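Local structure of AvrPib protein (Magnaporthe oryzae, 5Z1V) at residues E22-V27 with N38-Y43. The protein is a MAX effector of the rice blast fungus with avirulence function, which depends on a positively charged surface patch and a stabilised hydrophobic core. Sequence-based numbering, arbitrary orientation.
Sequences ERITWV and NIRGKY
Ile24 and Thr25 of strand 22-29 face Ile39 and Arg40 at the turn end of the hairpin formed by strands 33-39 and 42-48, and the two backbones stay well separated, 8.6 Å between Thr25 CA and Ile39 CA. Ile24 and Arg40 reach toward each other from opposite directions. With CG1 anti to the backbone N (chi1 177°) and an extended chi2, Ile24 sends CD1 over one face of the Arg40 guanidinium, 3.7 Å above its plane and displaced toward the rim, while CG1 lies 3.8 Å from Arg40 NH2. The approach is van der Waals in character, aliphatic carbon against a flat cation. Beside it, Thr25 turns its methyl to the hairpin, CG2 lying 4.2 Å from Ile39 CD1. The hairpin closes through a type I' turn with reciprocal backbone hydrogen bonds, Ile39 N to Lys42 O and Lys42 N to Ile39 O. Asn38 OD1 accepts a bent hydrogen bond from Gly41 N (2.9 Å, 130° at the hydrogen), in the carbonyl plane, an Asx motif. Ile24 and Thr25 form a classic beta bulge opposite Ile17 of strand 13-19. The contact thus bridges the two antiparallel sheets of the MAX fold, joining edge strand 22-29 to the hairpin turn, where Tyr61 touches Ile24, Ile39 and Arg40.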
ATOM      1  N   GLU A  22      -0.329  11.832  -7.270  1.00 13.29           N
ATOM      2  CA  GLU A  22      -1.625  12.273  -6.772  1.00 14.82           C
ATOM      3  C   GLU A  22      -2.429  11.078  -6.279  1.00 11.22           C
ATOM      4  O   GLU A  22      -2.448  10.027  -6.923  1.00 12.73           O
ATOM      5  CB  GLU A  22      -2.415  13.012  -7.860  1.00 14.60           C
ATOM      6  CG  GLU A  22      -1.803  14.333  -8.329  1.00 21.97           C
ATOM      7  CD  GLU A  22      -1.635  15.347  -7.204  1.00 23.09           C
ATOM      8  OE1 GLU A  22      -0.641  16.118  -7.200  1.00 24.91           O
ATOM      9  OE2 GLU A  22      -2.490  15.358  -6.304  1.00 20.77           O
ATOM     10  N   ARG A  23      -3.124  11.258  -5.157  1.00 12.10           N
ATOM     11  CA  ARG A  23      -3.835  10.151  -4.534  1.00 13.13           C
ATOM     12  C   ARG A  23      -4.939   9.614  -5.440  1.00 14.71           C
ATOM     13  O   ARG A  23      -5.754  10.381  -5.959  1.00 13.20           O
ATOM     14  CB  ARG A  23      -4.417  10.626  -3.205  1.00 16.76           C
ATOM     15  CG  ARG A  23      -5.581   9.823  -2.664  1.00 26.32           C
ATOM     16  CD  ARG A  23      -6.305  10.640  -1.583  1.00 34.73           C
ATOM     17  NE  ARG A  23      -6.009  12.073  -1.711  1.00 39.44           N
ATOM     18  CZ  ARG A  23      -6.601  12.894  -2.576  1.00 39.83           C
ATOM     19  NH1 ARG A  23      -7.518  12.425  -3.410  1.00 41.16           N
ATOM     20  NH2 ARG A  23      -6.260  14.177  -2.628  1.00 39.17           N
ATOM     21  N   ILE A  24      -4.968   8.293  -5.629  1.00 13.67           N
ATOM     22  CA  ILE A  24      -6.046   7.669  -6.387  1.00  8.94           C
ATOM     23  C   ILE A  24      -6.829   6.732  -5.484  1.00 11.23           C
ATOM     24  O   ILE A  24      -8.053   6.605  -5.634  1.00 10.39           O
ATOM     25  CB  ILE A  24      -5.543   6.935  -7.650  1.00 12.50           C
ATOM     26  CG1 ILE A  24      -6.714   6.241  -8.357  1.00 15.34           C
ATOM     27  CG2 ILE A  24      -4.472   5.896  -7.306  1.00 16.64           C
ATOM     28  CD1 ILE A  24      -6.321   5.335  -9.505  1.00 18.84           C
ATOM     29  N   THR A  25      -6.155   6.093  -4.520  1.00  8.58           N
ATOM     30  CA  THR A  25      -6.943   5.287  -3.579  1.00 11.60           C
ATOM     31  C   THR A  25      -6.078   4.996  -2.360  1.00 10.77           C
ATOM     32  O   THR A  25      -4.979   5.540  -2.222  1.00 10.60           O
ATOM     33  CB  THR A  25      -7.476   4.004  -4.238  1.00  8.47           C
ATOM     34  OG1 THR A  25      -8.379   3.337  -3.341  1.00  9.14           O
ATOM     35  CG2 THR A  25      -6.343   3.050  -4.595  1.00  9.86           C
ATOM     36  N   TRP A  26      -6.588   4.179  -1.438  1.00  9.92           N
ATOM     37  CA  TRP A  26      -5.758   3.800  -0.299  1.00  9.51           C
ATOM     38  C   TRP A  26      -6.085   2.367   0.091  1.00 10.81           C
ATOM     39  O   TRP A  26      -7.149   1.843  -0.235  1.00 11.09           O
ATOM     40  CB  TRP A  26      -5.953   4.747   0.898  1.00 11.71           C
ATOM     41  CG  TRP A  26      -7.330   4.772   1.398  1.00 14.03           C
ATOM     42  CD1 TRP A  26      -8.370   5.508   0.906  1.00 14.73           C
ATOM     43  CD2 TRP A  26      -7.857   4.000   2.481  1.00 15.44           C
ATOM     44  NE1 TRP A  26      -9.512   5.250   1.630  1.00 17.94           N
ATOM     45  CE2 TRP A  26      -9.224   4.325   2.599  1.00 20.53           C
ATOM     46  CE3 TRP A  26      -7.302   3.072   3.365  1.00 18.19           C
ATOM     47  CZ2 TRP A  26     -10.043   3.759   3.573  1.00 22.45           C
ATOM     48  CZ3 TRP A  26      -8.117   2.505   4.326  1.00 23.43           C
ATOM     49  CH2 TRP A  26      -9.471   2.853   4.423  1.00 29.98           C
ATOM     50  N   VAL A  27      -5.141   1.729   0.779  1.00  8.25           N
ATOM     51  CA  VAL A  27      -5.302   0.354   1.248  1.00 11.52           C
ATOM     52  C   VAL A  27      -4.735   0.271   2.661  1.00 10.54           C
ATOM     53  O   VAL A  27      -4.139   1.213   3.165  1.00 11.39           O
ATOM     54  CB  VAL A  27      -4.613  -0.690   0.325  1.00 11.27           C
ATOM     55  CG1 VAL A  27      -5.234  -0.707  -1.073  1.00  8.71           C
ATOM     56  CG2 VAL A  27      -3.093  -0.469   0.223  1.00 10.32           C
ATOM     57  N   ASN A  38      -6.363  -5.580  -6.389  1.00 10.64           N
ATOM     58  CA  ASN A  38      -6.750  -5.282  -7.757  1.00 11.66           C
ATOM     59  C   ASN A  38      -7.075  -3.788  -7.830  1.00 11.48           C
ATOM     60  O   ASN A  38      -8.041  -3.322  -7.216  1.00 11.01           O
ATOM     61  CB  ASN A  38      -7.962  -6.134  -8.141  1.00 10.29           C
ATOM     62  CG  ASN A  38      -8.357  -5.990  -9.597  1.00 16.70           C
ATOM     63  OD1 ASN A  38      -8.517  -4.885 -10.107  1.00 16.14           O
ATOM     64  ND2 ASN A  38      -8.561  -7.119 -10.263  1.00 21.30           N
ATOM     65  N   ILE A  39      -6.276  -3.032  -8.563  1.00  9.44           N
ATOM     66  CA  ILE A  39      -6.514  -1.605  -8.723  1.00 10.95           C
ATOM     67  C   ILE A  39      -6.847  -1.380 -10.182  1.00  9.15           C
ATOM     68  O   ILE A  39      -6.017  -1.657 -11.056  1.00 11.53           O
ATOM     69  CB  ILE A  39      -5.310  -0.756  -8.293  1.00 10.05           C
ATOM     70  CG1 ILE A  39      -4.807  -1.140  -6.891  1.00 11.16           C
ATOM     71  CG2 ILE A  39      -5.697   0.720  -8.335  1.00  9.72           C
ATOM     72  CD1 ILE A  39      -5.816  -0.978  -5.801  1.00 13.74           C
ATOM     73  N   ARG A  40      -8.079  -0.920 -10.437  1.00 11.53           N
ATOM     74  CA  ARG A  40      -8.578  -0.616 -11.783  1.00 12.52           C
ATOM     75  C   ARG A  40      -8.307  -1.758 -12.765  1.00 11.59           C
ATOM     76  O   ARG A  40      -7.992  -1.535 -13.936  1.00 17.95           O
ATOM     77  CB  ARG A  40      -8.009   0.712 -12.307  1.00 11.59           C
ATOM     78  CG  ARG A  40      -8.185   1.913 -11.360  1.00 13.66           C
ATOM     79  CD  ARG A  40      -9.665   2.247 -11.081  1.00 18.83           C
ATOM     80  NE  ARG A  40      -9.817   3.413 -10.195  1.00 15.99           N
ATOM     81  CZ  ARG A  40     -10.022   4.647 -10.636  1.00 14.07           C
ATOM     82  NH1 ARG A  40     -10.111   4.873 -11.940  1.00 15.49           N
ATOM     83  NH2 ARG A  40     -10.136   5.649  -9.782  1.00 10.12           N
ATOM     84  N   GLY A  41      -8.460  -2.992 -12.298  1.00 11.51           N
ATOM     85  CA  GLY A  41      -8.338  -4.143 -13.168  1.00 15.77           C
ATOM     86  C   GLY A  41      -6.961  -4.768 -13.274  1.00 16.48           C
ATOM     87  O   GLY A  41      -6.793  -5.720 -14.044  1.00 18.59           O
ATOM     88  N   LYS A  42      -5.970  -4.270 -12.549  1.00 12.15           N
ATOM     89  CA  LYS A  42      -4.641  -4.868 -12.554  1.00 14.01           C
ATOM     90  C   LYS A  42      -4.276  -5.282 -11.134  1.00 12.06           C
ATOM     91  O   LYS A  42      -4.669  -4.631 -10.172  1.00 11.83           O
ATOM     92  CB  LYS A  42      -3.584  -3.889 -13.085  1.00 15.02           C
ATOM     93  CG  LYS A  42      -3.769  -3.472 -14.522  1.00 18.59           C
ATOM     94  CD  LYS A  42      -3.230  -4.523 -15.476  1.00 22.96           C
ATOM     95  CE  LYS A  42      -3.679  -4.238 -16.915  1.00 24.28           C
ATOM     96  NZ  LYS A  42      -5.063  -4.743 -17.173  1.00 21.21           N
ATOM     97  N   TYR A  43      -3.502  -6.352 -11.000  1.00 12.16           N
ATOM     98  CA  TYR A  43      -3.088  -6.788  -9.681  1.00 13.05           C
ATOM     99  C   TYR A  43      -1.741  -6.190  -9.296  1.00 13.23           C
ATOM    100  O   TYR A  43      -0.829  -6.071 -10.122  1.00 13.90           O
ATOM    101  CB  TYR A  43      -3.020  -8.312  -9.612  1.00 11.52           C
ATOM    102  CG  TYR A  43      -4.378  -8.968  -9.642  1.00 16.38           C
ATOM    103  CD1 TYR A  43      -5.133  -9.101  -8.481  1.00 21.96           C
ATOM    104  CD2 TYR A  43      -4.910  -9.433 -10.830  1.00 22.48           C
ATOM    105  CE1 TYR A  43      -6.387  -9.697  -8.507  1.00 23.15           C
ATOM    106  CE2 TYR A  43      -6.154 -10.037 -10.864  1.00 24.35           C
ATOM    107  CZ  TYR A  43      -6.883 -10.162  -9.707  1.00 25.19           C
ATOM    108  OH  TYR A  43      -8.121 -10.762  -9.764  1.00 29.05           O
TER